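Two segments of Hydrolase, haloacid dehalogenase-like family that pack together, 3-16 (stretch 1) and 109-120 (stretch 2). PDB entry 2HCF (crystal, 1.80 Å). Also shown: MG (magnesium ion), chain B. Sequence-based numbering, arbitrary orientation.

Stretch 1 (3-16) SRTLVLFDIDGTLL
Stretch 2 109-120: SDVLLGLLTGNF

Two neighbouring parallel β-strands, 100 or more residues apart in sequence, join here through a regular backbone ladder that ends in a polar, metal-binding loop. Strands 5-9 and 111-116 run in the same direction, their axes inclined by 35° and 4.3 Å apart at closest approach, and the contact buries 842 Å² over both sides. The register is unbroken: Thr5 pairs with Val111, Leu6 with Leu112, Val7 with Leu113, Leu8 with Gly114 and Phe9 with Leu115, with CA-CA separations of 4.8 to 5.1 Å.

Parallel pairing makes alternate residues of one strand bond to residues flanking their partner on the other. Thr5 N thus donates to Asp110 O (2.8 Å) and Leu112 N to Thr5 O (2.9 Å); Val7 N reaches Leu112 O and Gly114 N reaches Val7 O, both at 3.0 Å; Phe9 N meets Gly114 O at 3.0 Å, and Leu116 N closes the ladder on Phe9 O at 2.9 Å. The backbones are extended, with phi -104° to -120° and psi 118° to 137° in strand 5-9; the second strand varies more, with Gly114 at phi -144°, psi 169° and Leu116 at phi -137°, psi 104°. The six N-H...O angles are 162° to 179°. CA-H...O contacts supplement them, as between Leu8 CA and Gly114 O (3.2 Å).

Side chains alternate between the sheet's faces. Thr5, Val7 and Phe9 share one with Val111, Leu113 and Leu115. There Val7 (t) places CG2 4.0 Å from Val111 CG1, while Leu113 (m, t) brings CD2 to 3.5 Å from CE2 of Phe9 (chi1 -83°, chi2 -88°), at the ring edge. On the face of Leu6 and Leu8, Leu6 and Leu112 both adopt t, p, with Leu6 CD1 4.0 Å from Leu112 CD2. Gly114 leaves room for Leu8 (m, t): an ideal CB on the glycine would lie 3.0 Å from Leu8 CD2, a clash.

Beyond the strand, Ile11 (m, t) points toward stretch 2, its CG1 4.0 Å from Leu115 CD2. Asp12 (m) then accepts a 2.6 Å hydrogen bond at OD1 from ND2 of Asn119 (m), whose N in turn donates to Thr117 OG1 (3.0 Å). Water 2 bridges the stretches, hydrogen-bonded to Asp10 OD1 at 2.9 Å, Asp12 N at 3.2 Å and Thr117 OG1 at 2.6 Å. Asp10 (t) coordinates magnesium through OD2 (2.0 Å) and Asp12 through its backbone O (2.1 Å); three waters and one atom elsewhere in the structure are its other ligands. Thr14 OG1 donates to Asp10 OD2 (2.9 Å), and Gly13, at phi 77°, occupies the turn between these loop residues.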

ATOM      1  N   SER A   3     -13.168  19.661   9.101  1.00 38.31           N
ATOM      2  CA  SER A   3     -12.540  19.168  10.365  1.00 38.21           C
ATOM      3  C   SER A   3     -12.196  17.655  10.353  1.00 37.59           C
ATOM      4  O   SER A   3     -11.045  17.292  10.597  1.00 38.71           O
ATOM      5  CB  SER A   3     -13.419  19.513  11.573  1.00 38.68           C
ATOM      6  OG  SER A   3     -12.895  18.914  12.752  1.00 41.52           O
ATOM      7  N   ARG A   4     -13.159  16.772  10.075  1.00 36.35           N
ATOM      8  CA  ARG A   4     -12.860  15.337  10.060  1.00 34.84           C
ATOM      9  C   ARG A   4     -11.931  15.024   8.890  1.00 34.15           C
ATOM     10  O   ARG A   4     -12.269  15.368   7.757  1.00 34.50           O
ATOM     11  CB  ARG A   4     -14.131  14.492   9.949  1.00 35.25           C
ATOM     12  CG  ARG A   4     -14.935  14.388  11.252  1.00 34.98           C
ATOM     13  CD  ARG A   4     -15.991  13.277  11.198  1.00 35.11           C
ATOM     14  NE  ARG A   4     -17.290  13.730  10.690  1.00 34.50           N
ATOM     15  CZ  ARG A   4     -18.329  12.926  10.426  1.00 36.62           C
ATOM     16  NH1 ARG A   4     -18.237  11.613  10.600  1.00 37.60           N
ATOM     17  NH2 ARG A   4     -19.471  13.431   9.971  1.00 35.24           N
ATOM     18  N   THR A   5     -10.777  14.392   9.176  1.00 31.89           N
ATOM     19  CA  THR A   5      -9.751  14.058   8.157  1.00 30.56           C
ATOM     20  C   THR A   5      -9.594  12.555   7.911  1.00 27.41           C
ATOM     21  O   THR A   5      -9.580  11.758   8.848  1.00 25.74           O
ATOM     22  CB  THR A   5      -8.403  14.631   8.556  1.00 30.08           C
ATOM     23  OG1 THR A   5      -8.502  16.058   8.538  1.00 33.02           O
ATOM     24  CG2 THR A   5      -7.295  14.221   7.584  1.00 30.75           C
ATOM     25  N   LEU A   6      -9.485  12.210   6.629  1.00 24.14           N
ATOM     26  CA  LEU A   6      -9.305  10.845   6.156  1.00 22.81           C
ATOM     27  C   LEU A   6      -7.835  10.694   5.759  1.00 21.85           C
ATOM     28  O   LEU A   6      -7.344  11.411   4.877  1.00 21.88           O
ATOM     29  CB  LEU A   6     -10.222  10.556   4.950  1.00 21.91           C
ATOM     30  CG  LEU A   6     -10.013   9.202   4.250  1.00 21.96           C
ATOM     31  CD1 LEU A   6     -10.208   8.079   5.224  1.00 18.02           C
ATOM     32  CD2 LEU A   6     -10.895   8.965   3.056  1.00 21.60           C
ATOM     33  N   VAL A   7      -7.144   9.778   6.424  1.00 21.40           N
ATOM     34  CA  VAL A   7      -5.743   9.566   6.175  1.00 20.35           C
ATOM     35  C   VAL A   7      -5.473   8.119   5.712  1.00 19.81           C
ATOM     36  O   VAL A   7      -5.660   7.161   6.470  1.00 18.18           O
ATOM     37  CB  VAL A   7      -4.909   9.871   7.442  1.00 19.94           C
ATOM     38  CG1 VAL A   7      -3.433   9.880   7.094  1.00 20.95           C
ATOM     39  CG2 VAL A   7      -5.318  11.211   8.040  1.00 20.75           C
ATOM     40  N   LEU A   8      -4.955   8.003   4.499  1.00 18.51           N
ATOM     41  CA  LEU A   8      -4.758   6.718   3.836  1.00 19.23           C
ATOM     42  C   LEU A   8      -3.262   6.468   3.624  1.00 18.67           C
ATOM     43  O   LEU A   8      -2.555   7.277   3.032  1.00 19.46           O
ATOM     44  CB  LEU A   8      -5.526   6.704   2.508  1.00 19.79           C
ATOM     45  CG  LEU A   8      -7.041   6.919   2.580  1.00 20.56           C
ATOM     46  CD1 LEU A   8      -7.596   7.077   1.181  1.00 20.62           C
ATOM     47  CD2 LEU A   8      -7.741   5.789   3.308  1.00 23.47           C
ATOM     48  N   PHE A   9      -2.798   5.329   4.111  1.00 18.79           N
ATOM     49  CA  PHE A   9      -1.389   4.939   4.116  1.00 18.46           C
ATOM     50  C   PHE A   9      -1.157   3.739   3.213  1.00 18.79           C
ATOM     51  O   PHE A   9      -1.893   2.708   3.288  1.00 18.21           O
ATOM     52  CB  PHE A   9      -0.973   4.476   5.514  1.00 17.71           C
ATOM     53  CG  PHE A   9      -0.607   5.594   6.475  1.00 17.25           C
ATOM     54  CD1 PHE A   9       0.701   6.069   6.535  1.00 17.31           C
ATOM     55  CD2 PHE A   9      -1.539   6.096   7.390  1.00 17.09           C
ATOM     56  CE1 PHE A   9       1.053   7.064   7.436  1.00 17.67           C
ATOM     57  CE2 PHE A   9      -1.196   7.084   8.280  1.00 16.14           C
ATOM     58  CZ  PHE A   9       0.110   7.569   8.301  1.00 18.31           C
ATOM     59  N   ASP A  10      -0.139   3.880   2.372  1.00 19.28           N
ATOM     60  CA  ASP A  10       0.571   2.764   1.730  1.00 19.15           C
ATOM     61  C   ASP A  10       1.343   1.939   2.764  1.00 19.16           C
ATOM     62  O   ASP A  10       1.642   2.449   3.814  1.00 18.35           O
ATOM     63  CB  ASP A  10       1.536   3.375   0.727  1.00 20.33           C
ATOM     64  CG  ASP A  10       2.336   2.331  -0.026  1.00 21.95           C
ATOM     65  OD1 ASP A  10       1.679   1.532  -0.723  1.00 21.62           O
ATOM     66  OD2 ASP A  10       3.596   2.350   0.066  1.00 17.17           O
ATOM     67  N   ILE A  11       1.629   0.662   2.481  1.00 18.90           N
ATOM     68  CA  ILE A  11       2.388  -0.210   3.383  1.00 18.30           C
ATOM     69  C   ILE A  11       3.903  -0.234   3.037  1.00 18.75           C
ATOM     70  O   ILE A  11       4.724   0.376   3.758  1.00 17.90           O
ATOM     71  CB  ILE A  11       1.779  -1.624   3.401  1.00 18.86           C
ATOM     72  CG1 ILE A  11       0.287  -1.540   3.793  1.00 17.56           C
ATOM     73  CG2 ILE A  11       2.561  -2.544   4.338  1.00 17.57           C
ATOM     74  CD1 ILE A  11      -0.403  -2.872   3.917  1.00 17.81           C
ATOM     75  N   ASP A  12       4.275  -0.879   1.924  1.00 18.82           N
ATOM     76  CA  ASP A  12       5.686  -1.172   1.634  1.00 18.82           C
ATOM     77  C   ASP A  12       6.448   0.079   1.249  1.00 18.80           C
ATOM     78  O   ASP A  12       5.989   0.849   0.376  1.00 17.18           O
ATOM     79  CB  ASP A  12       5.827  -2.235   0.547  1.00 19.00           C
ATOM     80  CG  ASP A  12       5.158  -3.568   0.957  1.00 21.09           C
ATOM     81  OD1 ASP A  12       3.923  -3.627   0.911  1.00 24.07           O
ATOM     82  OD2 ASP A  12       5.859  -4.512   1.347  1.00 22.96           O
ATOM     83  N   GLY A  13       7.558   0.301   1.953  1.00 19.06           N
ATOM     84  CA  GLY A  13       8.395   1.508   1.762  1.00 18.44           C
ATOM     85  C   GLY A  13       7.853   2.793   2.390  1.00 18.70           C
ATOM     86  O   GLY A  13       8.439   3.861   2.180  1.00 18.32           O
ATOM     87  N   THR A  14       6.737   2.681   3.132  1.00 17.92           N
ATOM     88  CA  THR A  14       6.074   3.767   3.832  1.00 17.11           C
ATOM     89  C   THR A  14       5.924   3.449   5.321  1.00 17.29           C
ATOM     90  O   THR A  14       6.395   4.202   6.183  1.00 17.28           O
ATOM     91  CB  THR A  14       4.691   4.033   3.229  1.00 17.19           C
ATOM     92  OG1 THR A  14       4.819   4.359   1.830  1.00 14.03           O
ATOM     93  CG2 THR A  14       3.985   5.179   3.929  1.00 17.54           C
ATOM     94  N   LEU A  15       5.268   2.339   5.622  1.00 17.63           N
ATOM     95  CA  LEU A  15       5.184   1.882   7.034  1.00 17.02           C
ATOM     96  C   LEU A  15       6.253   0.873   7.397  1.00 17.43           C
ATOM     97  O   LEU A  15       6.723   0.827   8.528  1.00 16.47           O
ATOM     98  CB  LEU A  15       3.819   1.265   7.295  1.00 17.02           C
ATOM     99  CG  LEU A  15       2.597   2.154   7.038  1.00 18.38           C
ATOM    100  CD1 LEU A  15       1.308   1.318   7.214  1.00 17.76           C
ATOM    101  CD2 LEU A  15       2.611   3.324   8.002  1.00 19.46           C
ATOM    102  N   LEU A  16       6.585   0.013   6.455  1.00 17.29           N
ATOM    103  CA  LEU A  16       7.512  -1.072   6.724  1.00 17.48           C
ATOM    104  C   LEU A  16       8.136  -1.546   5.431  1.00 17.47           C
ATOM    105  O   LEU A  16       7.729  -1.105   4.330  1.00 16.37           O
ATOM    106  CB  LEU A  16       6.792  -2.223   7.435  1.00 17.64           C
ATOM    107  CG  LEU A  16       5.551  -2.854   6.736  1.00 18.26           C
ATOM    108  CD1 LEU A  16       5.923  -3.859   5.640  1.00 19.49           C
ATOM    109  CD2 LEU A  16       4.697  -3.576   7.810  1.00 18.91           C
ATOM    110  N   SER A 109     -10.157  11.592  17.595  1.00 29.66           N
ATOM    111  CA  SER A 109     -11.523  11.289  17.144  1.00 29.22           C
ATOM    112  C   SER A 109     -11.820  11.865  15.758  1.00 28.64           C
ATOM    113  O   SER A 109     -12.570  11.275  15.000  1.00 29.00           O
ATOM    114  CB  SER A 109     -12.546  11.842  18.130  1.00 29.88           C
ATOM    115  OG  SER A 109     -12.386  13.257  18.252  1.00 30.97           O
ATOM    116  N   ASP A 110     -11.208  12.996  15.424  1.00 28.08           N
ATOM    117  CA  ASP A 110     -11.420  13.637  14.116  1.00 27.48           C
ATOM    118  C   ASP A 110     -10.657  12.975  12.951  1.00 26.65           C
ATOM    119  O   ASP A 110     -10.745  13.450  11.815  1.00 26.47           O
ATOM    120  CB  ASP A 110     -11.020  15.111  14.188  1.00 27.96           C
ATOM    121  CG  ASP A 110      -9.588  15.303  14.634  1.00 30.87           C
ATOM    122  OD1 ASP A 110      -9.162  14.635  15.593  1.00 34.12           O
ATOM    123  OD2 ASP A 110      -8.887  16.139  14.041  1.00 35.45           O
ATOM    124  N   VAL A 111      -9.917  11.902  13.225  1.00 25.31           N
ATOM    125  CA  VAL A 111      -9.128  11.219  12.204  1.00 24.80           C
ATOM    126  C   VAL A 111      -9.690   9.824  11.938  1.00 23.39           C
ATOM    127  O   VAL A 111      -9.949   9.066  12.869  1.00 21.62           O
ATOM    128  CB  VAL A 111      -7.653  11.077  12.634  1.00 24.58           C
ATOM    129  CG1 VAL A 111      -6.827  10.248  11.595  1.00 25.62           C
ATOM    130  CG2 VAL A 111      -7.027  12.424  12.821  1.00 26.08           C
ATOM    131  N   LEU A 112      -9.873   9.489  10.660  1.00 21.71           N
ATOM    132  CA  LEU A 112     -10.137   8.095  10.287  1.00 21.14           C
ATOM    133  C   LEU A 112      -8.922   7.535   9.555  1.00 20.26           C
ATOM    134  O   LEU A 112      -8.516   8.069   8.535  1.00 18.76           O
ATOM    135  CB  LEU A 112     -11.360   7.976   9.392  1.00 20.81           C
ATOM    136  CG  LEU A 112     -11.601   6.569   8.843  1.00 20.65           C
ATOM    137  CD1 LEU A 112     -11.843   5.554   9.952  1.00 20.25           C
ATOM    138  CD2 LEU A 112     -12.743   6.602   7.875  1.00 21.96           C
ATOM    139  N   LEU A 113      -8.344   6.455  10.054  1.00 20.04           N
ATOM    140  CA  LEU A 113      -7.180   5.858   9.364  1.00 19.81           C
ATOM    141  C   LEU A 113      -7.629   4.720   8.457  1.00 19.79           C
ATOM    142  O   LEU A 113      -8.489   3.928   8.842  1.00 20.25           O
ATOM    143  CB  LEU A 113      -6.157   5.314  10.340  1.00 20.69           C
ATOM    144  CG  LEU A 113      -5.202   6.279  11.044  1.00 20.83           C
ATOM    145  CD1 LEU A 113      -4.541   5.496  12.153  1.00 23.10           C
ATOM    146  CD2 LEU A 113      -4.170   6.813  10.103  1.00 24.35           C
ATOM    147  N   GLY A 114      -7.060   4.664   7.251  1.00 19.51           N
ATOM    148  CA  GLY A 114      -7.250   3.527   6.360  1.00 19.03           C
ATOM    149  C   GLY A 114      -5.997   3.189   5.537  1.00 18.89           C
ATOM    150  O   GLY A 114      -5.024   3.957   5.495  1.00 17.90           O
ATOM    151  N   LEU A 115      -6.034   2.032   4.877  1.00 17.22           N
ATOM    152  CA  LEU A 115      -4.948   1.578   4.055  1.00 17.34           C
ATOM    153  C   LEU A 115      -5.334   1.804   2.627  1.00 17.87           C
ATOM    154  O   LEU A 115      -6.494   1.617   2.288  1.00 18.09           O
ATOM    155  CB  LEU A 115      -4.739   0.102   4.254  1.00 17.71           C
ATOM    156  CG  LEU A 115      -4.247  -0.237   5.670  1.00 17.01           C
ATOM    157  CD1 LEU A 115      -4.398  -1.685   5.891  1.00 17.96           C
ATOM    158  CD2 LEU A 115      -2.765   0.162   5.838  1.00 18.68           C
ATOM    159  N   LEU A 116      -4.373   2.190   1.800  1.00 18.66           N
ATOM    160  CA  LEU A 116      -4.519   2.225   0.357  1.00 18.98           C
ATOM    161  C   LEU A 116      -3.220   1.650  -0.185  1.00 19.56           C
ATOM    162  O   LEU A 116      -2.175   2.335  -0.127  1.00 18.78           O
ATOM    163  CB  LEU A 116      -4.715   3.656  -0.158  1.00 19.65           C
ATOM    164  CG  LEU A 116      -5.282   3.740  -1.572  1.00 21.96           C
ATOM    165  CD1 LEU A 116      -5.896   5.087  -1.834  1.00 23.97           C
ATOM    166  CD2 LEU A 116      -4.232   3.452  -2.637  1.00 22.86           C
ATOM    167  N   THR A 117      -3.281   0.386  -0.640  1.00 19.12           N
ATOM    168  CA  THR A 117      -2.083  -0.399  -0.868  1.00 19.94           C
ATOM    169  C   THR A 117      -2.125  -1.320  -2.072  1.00 19.77           C
ATOM    170  O   THR A 117      -3.205  -1.734  -2.507  1.00 20.08           O
ATOM    171  CB  THR A 117      -1.770  -1.198   0.416  1.00 19.11           C
ATOM    172  OG1 THR A 117      -0.676  -2.078   0.196  1.00 20.16           O
ATOM    173  CG2 THR A 117      -2.990  -1.937   0.898  1.00 20.92           C
ATOM    174  N   GLY A 118      -0.938  -1.628  -2.612  1.00 19.76           N
ATOM    175  CA  GLY A 118      -0.796  -2.584  -3.723  1.00 19.13           C
ATOM    176  C   GLY A 118      -0.856  -4.028  -3.248  1.00 18.67           C
ATOM    177  O   GLY A 118      -0.942  -4.954  -4.057  1.00 20.27           O
ATOM    178  N   ASN A 119      -0.764  -4.248  -1.937  1.00 18.93           N
ATOM    179  CA  ASN A 119      -0.929  -5.588  -1.386  1.00 18.94           C
ATOM    180  C   ASN A 119      -2.384  -6.096  -1.503  1.00 19.11           C
ATOM    181  O   ASN A 119      -3.339  -5.320  -1.343  1.00 19.25           O
ATOM    182  CB  ASN A 119      -0.552  -5.608   0.112  1.00 19.38           C
ATOM    183  CG  ASN A 119       0.942  -5.453   0.369  1.00 19.90           C
ATOM    184  OD1 ASN A 119       1.688  -6.446   0.318  1.00 17.31           O
ATOM    185  ND2 ASN A 119       1.374  -4.228   0.741  1.00 15.60           N
ATOM    186  N   PHE A 120      -2.550  -7.400  -1.762  1.00 18.42           N
ATOM    187  CA  PHE A 120      -3.787  -8.083  -1.450  1.00 17.58           C
ATOM    188  C   PHE A 120      -3.995  -7.851   0.050  1.00 17.93           C
ATOM    189  O   PHE A 120      -3.028  -7.751   0.817  1.00 16.76           O
ATOM    190  CB  PHE A 120      -3.705  -9.600  -1.733  1.00 17.54           C
ATOM    191  CG  PHE A 120      -3.495  -9.960  -3.191  1.00 18.08           C
ATOM    192  CD1 PHE A 120      -4.396  -9.550  -4.165  1.00 18.26           C
ATOM    193  CD2 PHE A 120      -2.421 -10.760  -3.575  1.00 16.41           C
ATOM    194  CE1 PHE A 120      -4.197  -9.892  -5.524  1.00 16.20           C
ATOM    195  CE2 PHE A 120      -2.236 -11.107  -4.902  1.00 17.56           C
ATOM    196  CZ  PHE A 120      -3.119 -10.662  -5.879  1.00 14.08           C
TER
HETATM  197 MG    MG B 300       4.998   1.755  -1.288  1.00 15.09          MG
HETATM  198  O   HOH W   1      -8.472  16.736  11.551  1.00 45.87           O
HETATM  199  O   HOH W   2       1.790  -1.299  -0.084  1.00 10.65           O
HETATM  200  O   HOH W   3       4.024  -0.055  -1.822  1.00 16.02           O
HETATM  201  O   HOH W   4       6.841   1.076  -2.375  1.00 17.21           O
HETATM  202  O   HOH W   5       3.815   2.544  -2.792  1.00 13.89           O